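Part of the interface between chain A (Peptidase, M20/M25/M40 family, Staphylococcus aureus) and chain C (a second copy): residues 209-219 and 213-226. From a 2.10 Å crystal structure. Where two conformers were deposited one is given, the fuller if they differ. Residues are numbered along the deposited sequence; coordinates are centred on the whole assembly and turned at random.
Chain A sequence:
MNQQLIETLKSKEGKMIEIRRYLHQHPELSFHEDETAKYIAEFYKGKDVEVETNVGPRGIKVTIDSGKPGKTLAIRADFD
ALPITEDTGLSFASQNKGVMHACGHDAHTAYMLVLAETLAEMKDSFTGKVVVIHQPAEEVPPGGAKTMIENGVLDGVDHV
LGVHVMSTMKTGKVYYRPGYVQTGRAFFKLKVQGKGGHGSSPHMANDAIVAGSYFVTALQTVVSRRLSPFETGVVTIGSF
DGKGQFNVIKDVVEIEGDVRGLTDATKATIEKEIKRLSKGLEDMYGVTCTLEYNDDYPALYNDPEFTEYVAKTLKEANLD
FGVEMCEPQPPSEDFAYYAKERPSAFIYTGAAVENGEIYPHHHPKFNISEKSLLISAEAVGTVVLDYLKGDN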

# COMPACT_ATOMS: atom_id res chain seq x y z
N ILE A 209 12.56 -6.35 -0.57
CA ILE A 209 11.39 -6.69 0.27
C ILE A 209 10.35 -5.57 0.20
O ILE A 209 9.18 -5.84 0.05
CB ILE A 209 11.79 -7.06 1.72
CG1 ILE A 209 12.40 -8.47 1.71
CG2 ILE A 209 10.57 -6.98 2.69
CD1 ILE A 209 13.15 -8.87 2.98
N VAL A 210 10.79 -4.32 0.34
CA VAL A 210 9.92 -3.17 0.19
C VAL A 210 9.27 -3.18 -1.21
O VAL A 210 8.06 -3.05 -1.31
CB VAL A 210 10.72 -1.86 0.43
CG1 VAL A 210 10.01 -0.66 -0.16
CG2 VAL A 210 11.03 -1.67 1.93
N ALA A 211 10.04 -3.39 -2.27
CA ALA A 211 9.46 -3.39 -3.61
C ALA A 211 8.44 -4.51 -3.80
O ALA A 211 7.38 -4.30 -4.39
CB ALA A 211 10.57 -3.49 -4.71
N GLY A 212 8.79 -5.71 -3.32
CA GLY A 212 7.91 -6.87 -3.43
C GLY A 212 6.64 -6.67 -2.61
O GLY A 212 5.55 -7.08 -3.04
N SER A 213 6.78 -6.02 -1.45
CA SER A 213 5.62 -5.72 -0.58
C SER A 213 4.70 -4.69 -1.22
O SER A 213 3.48 -4.81 -1.11
CB SER A 213 6.08 -5.22 0.78
OG SER A 213 6.63 -6.31 1.51
N TYR A 214 5.28 -3.66 -1.85
CA TYR A 214 4.47 -2.69 -2.57
C TYR A 214 3.78 -3.38 -3.74
O TYR A 214 2.60 -3.15 -3.97
CB TYR A 214 5.25 -1.44 -3.01
CG TYR A 214 5.32 -0.36 -1.93
CD1 TYR A 214 4.30 0.60 -1.78
CD2 TYR A 214 6.39 -0.32 -1.03
CE1 TYR A 214 4.37 1.60 -0.73
CE2 TYR A 214 6.48 0.66 -0.01
CZ TYR A 214 5.48 1.61 0.15
OH TYR A 214 5.61 2.55 1.17
N PHE A 215 4.50 -4.24 -4.46
CA PHE A 215 3.86 -5.08 -5.47
C PHE A 215 2.65 -5.89 -4.99
O PHE A 215 1.65 -5.95 -5.71
CB PHE A 215 4.86 -6.03 -6.13
CG PHE A 215 4.24 -6.92 -7.19
CD1 PHE A 215 4.00 -6.43 -8.48
CD2 PHE A 215 3.91 -8.22 -6.91
CE1 PHE A 215 3.43 -7.23 -9.46
CE2 PHE A 215 3.34 -9.04 -7.90
CZ PHE A 215 3.10 -8.53 -9.18
N VAL A 216 2.74 -6.53 -3.82
CA VAL A 216 1.62 -7.33 -3.30
C VAL A 216 0.40 -6.44 -3.04
O VAL A 216 -0.70 -6.81 -3.43
CB VAL A 216 2.00 -8.20 -2.06
CG1 VAL A 216 0.79 -8.88 -1.45
CG2 VAL A 216 3.07 -9.28 -2.44
N THR A 217 0.60 -5.26 -2.44
CA THR A 217 -0.47 -4.31 -2.20
C THR A 217 -1.11 -3.79 -3.49
O THR A 217 -2.34 -3.72 -3.59
CB THR A 217 -0.01 -3.09 -1.34
OG1 THR A 217 0.96 -2.33 -2.09
CG2 THR A 217 0.57 -3.54 -0.01
N ALA A 218 -0.28 -3.42 -4.47
CA ALA A 218 -0.79 -2.95 -5.77
C ALA A 218 -1.53 -4.06 -6.55
O ALA A 218 -2.47 -3.79 -7.31
CB ALA A 218 0.37 -2.38 -6.61
N LEU A 219 -1.08 -5.30 -6.39
CA LEU A 219 -1.69 -6.43 -7.08
C LEU A 219 -3.19 -6.61 -6.75
O LEU A 219 -3.94 -7.16 -7.56
CB LEU A 219 -0.95 -7.70 -6.73
CG LEU A 219 -1.23 -8.96 -7.57
CD1 LEU A 219 -0.77 -8.75 -9.01
CD2 LEU A 219 -0.49 -10.09 -6.93
N SER C 213 -3.61 7.53 -4.20
CA SER C 213 -3.44 6.90 -2.89
C SER C 213 -2.23 5.94 -2.84
O SER C 213 -1.48 5.94 -1.86
CB SER C 213 -4.67 6.12 -2.51
OG SER C 213 -5.77 6.99 -2.25
N TYR C 214 -2.08 5.12 -3.88
CA TYR C 214 -0.89 4.31 -3.96
C TYR C 214 0.35 5.20 -4.04
O TYR C 214 1.32 4.96 -3.33
CB TYR C 214 -0.93 3.36 -5.15
CG TYR C 214 0.27 2.47 -5.21
CD1 TYR C 214 0.30 1.26 -4.55
CD2 TYR C 214 1.41 2.84 -5.94
CE1 TYR C 214 1.42 0.44 -4.61
CE2 TYR C 214 2.51 2.03 -6.01
CZ TYR C 214 2.52 0.84 -5.34
OH TYR C 214 3.63 0.04 -5.43
N PHE C 215 0.31 6.22 -4.89
CA PHE C 215 1.43 7.17 -4.97
C PHE C 215 1.88 7.66 -3.58
O PHE C 215 3.05 7.57 -3.25
CB PHE C 215 1.14 8.36 -5.91
CG PHE C 215 2.26 9.35 -5.98
CD1 PHE C 215 3.35 9.14 -6.83
CD2 PHE C 215 2.25 10.50 -5.19
CE1 PHE C 215 4.39 10.06 -6.90
CE2 PHE C 215 3.28 11.44 -5.25
CZ PHE C 215 4.37 11.21 -6.10
N VAL C 216 0.94 8.14 -2.76
CA VAL C 216 1.28 8.73 -1.46
C VAL C 216 1.91 7.68 -0.53
O VAL C 216 2.83 7.97 0.24
CB VAL C 216 0.02 9.30 -0.76
CG1 VAL C 216 0.32 9.59 0.74
CG2 VAL C 216 -0.48 10.55 -1.51
N THR C 217 1.39 6.46 -0.62
CA THR C 217 1.93 5.35 0.11
C THR C 217 3.38 5.08 -0.28
O THR C 217 4.23 4.98 0.60
CB THR C 217 1.01 4.13 -0.09
OG1 THR C 217 -0.23 4.38 0.61
CG2 THR C 217 1.61 2.94 0.51
N ALA C 218 3.65 5.00 -1.59
CA ALA C 218 4.99 4.73 -2.13
C ALA C 218 5.99 5.85 -1.87
O ALA C 218 7.19 5.60 -1.69
CB ALA C 218 4.94 4.43 -3.67
N LEU C 219 5.48 7.08 -1.86
CA LEU C 219 6.26 8.28 -1.61
C LEU C 219 6.98 8.24 -0.26
O LEU C 219 8.01 8.89 -0.08
CB LEU C 219 5.35 9.51 -1.67
CG LEU C 219 6.00 10.88 -1.51
CD1 LEU C 219 6.98 11.16 -2.68
CD2 LEU C 219 4.94 11.92 -1.45
N GLN C 220 6.45 7.48 0.69
CA GLN C 220 7.06 7.42 2.02
C GLN C 220 8.45 6.81 1.98
O GLN C 220 9.24 7.03 2.89
CB GLN C 220 6.16 6.68 3.03
CG GLN C 220 4.74 7.26 3.05
CD GLN C 220 4.74 8.75 3.31
OE1 GLN C 220 5.38 9.22 4.25
NE2 GLN C 220 4.06 9.52 2.46
N THR C 221 8.75 6.08 0.89
CA THR C 221 10.05 5.45 0.74
C THR C 221 11.14 6.43 0.37
O THR C 221 12.32 6.09 0.48
CB THR C 221 10.06 4.28 -0.32
OG1 THR C 221 9.69 4.79 -1.63
CG2 THR C 221 9.10 3.13 0.14
N VAL C 222 10.78 7.63 -0.09
CA VAL C 222 11.82 8.59 -0.45
C VAL C 222 12.67 8.89 0.80
O VAL C 222 13.89 8.70 0.79
CB VAL C 222 11.28 9.89 -1.10
CG1 VAL C 222 12.42 10.92 -1.24
CG2 VAL C 222 10.68 9.61 -2.49
N VAL C 223 12.00 9.32 1.86
CA VAL C 223 12.64 9.56 3.14
C VAL C 223 13.02 8.28 3.89
O VAL C 223 14.06 8.24 4.58
CB VAL C 223 11.73 10.49 4.02
CG1 VAL C 223 12.25 10.57 5.45
CG2 VAL C 223 11.72 11.87 3.40
N SER C 224 12.19 7.24 3.80
CA SER C 224 12.44 6.05 4.62
C SER C 224 13.49 5.11 4.04
O SER C 224 14.04 4.30 4.78
CB SER C 224 11.15 5.26 4.91
OG SER C 224 10.77 4.50 3.78
N ARG C 225 13.78 5.19 2.75
CA ARG C 225 14.71 4.31 2.05
C ARG C 225 15.79 5.06 1.26
O ARG C 225 16.92 4.71 1.31
CB ARG C 225 14.00 3.26 1.22
CG ARG C 225 13.09 2.32 1.89
CD ARG C 225 13.76 1.23 2.59
NE ARG C 225 14.32 1.62 3.85
CZ ARG C 225 15.13 0.87 4.56
NH1 ARG C 225 15.63 1.30 5.66
NH2 ARG C 225 15.45 -0.31 4.16
N ARG C 226 15.43 6.09 0.53
CA ARG C 226 16.36 6.68 -0.49
C ARG C 226 17.36 7.67 0.07
O ARG C 226 18.43 7.86 -0.51
CB ARG C 226 15.61 7.35 -1.64
CG ARG C 226 14.67 6.42 -2.36
CD ARG C 226 15.41 5.27 -2.98
NE ARG C 226 14.57 4.57 -3.93
CZ ARG C 226 14.72 3.30 -4.29
NH1 ARG C 226 15.71 2.56 -3.78
NH2 ARG C 226 13.87 2.79 -5.17

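Knob-into-hole packing is usually illustrated with aliphatic side chains, but an aromatic residue can play the knob equally well, and this pair of helices from two copies of one peptidase is a compact example. The helices run nearly antiparallel, at 172°, with their axes 11.6 Å apart at closest approach. That separation leaves room for a large side chain between them, and Tyr A214 takes it. Its ring enters a hollow bounded by Tyr C214, Thr C217, Ala C218 and Thr C221. At Ala C218 the ring comes close to the backbone: Tyr A214 CE1 lies 3.5 Å from Ala C218 CA. Methyl groups form other parts of the wall, with Thr C217 CG2 at the ring edge, 3.3 Å from Tyr A214 CE1, and Thr C221 CG2 3.6 Å from Tyr A214 CE2.

The knob is also anchored. Tyr A214 OH donates a hydrogen bond of 2.9 Å to Thr C217 O, a carbonyl whose bond within its own helix, from Gln C220 N at 3.3 Å, is weak.

The same residue of the second copy behaves differently in the conformer given. Tyr C214 has chi1 in t, whereas Tyr A214 is in m, and its CA-to-CB bond points sideways; nevertheless its ring reaches across to chain A. There Tyr C214 CE1 packs 3.6 Å from Ala A218 CB, while Tyr C214 OH comes within 3.3 Å of Tyr A214 CB. In this conformer, equivalent sequence thus gives unequal shapes on the two sides.

Farther along, Val A210, whose CA-to-CB bond points toward chain C, packs against Thr C221 and Arg C225. Val A210 CG1 meets Thr C221 CG2 at 3.9 Å, and Val A210 CG2 lies 4.0 Å from Arg C225 CD, so the arginine contributes an aliphatic part of its chain here. The Thr C221 methyl thus touches both Val A210 and Tyr A214, while Thr C221 OG1 donates a hydrogen bond of 2.6 Å to Ala C218 O within its own helix.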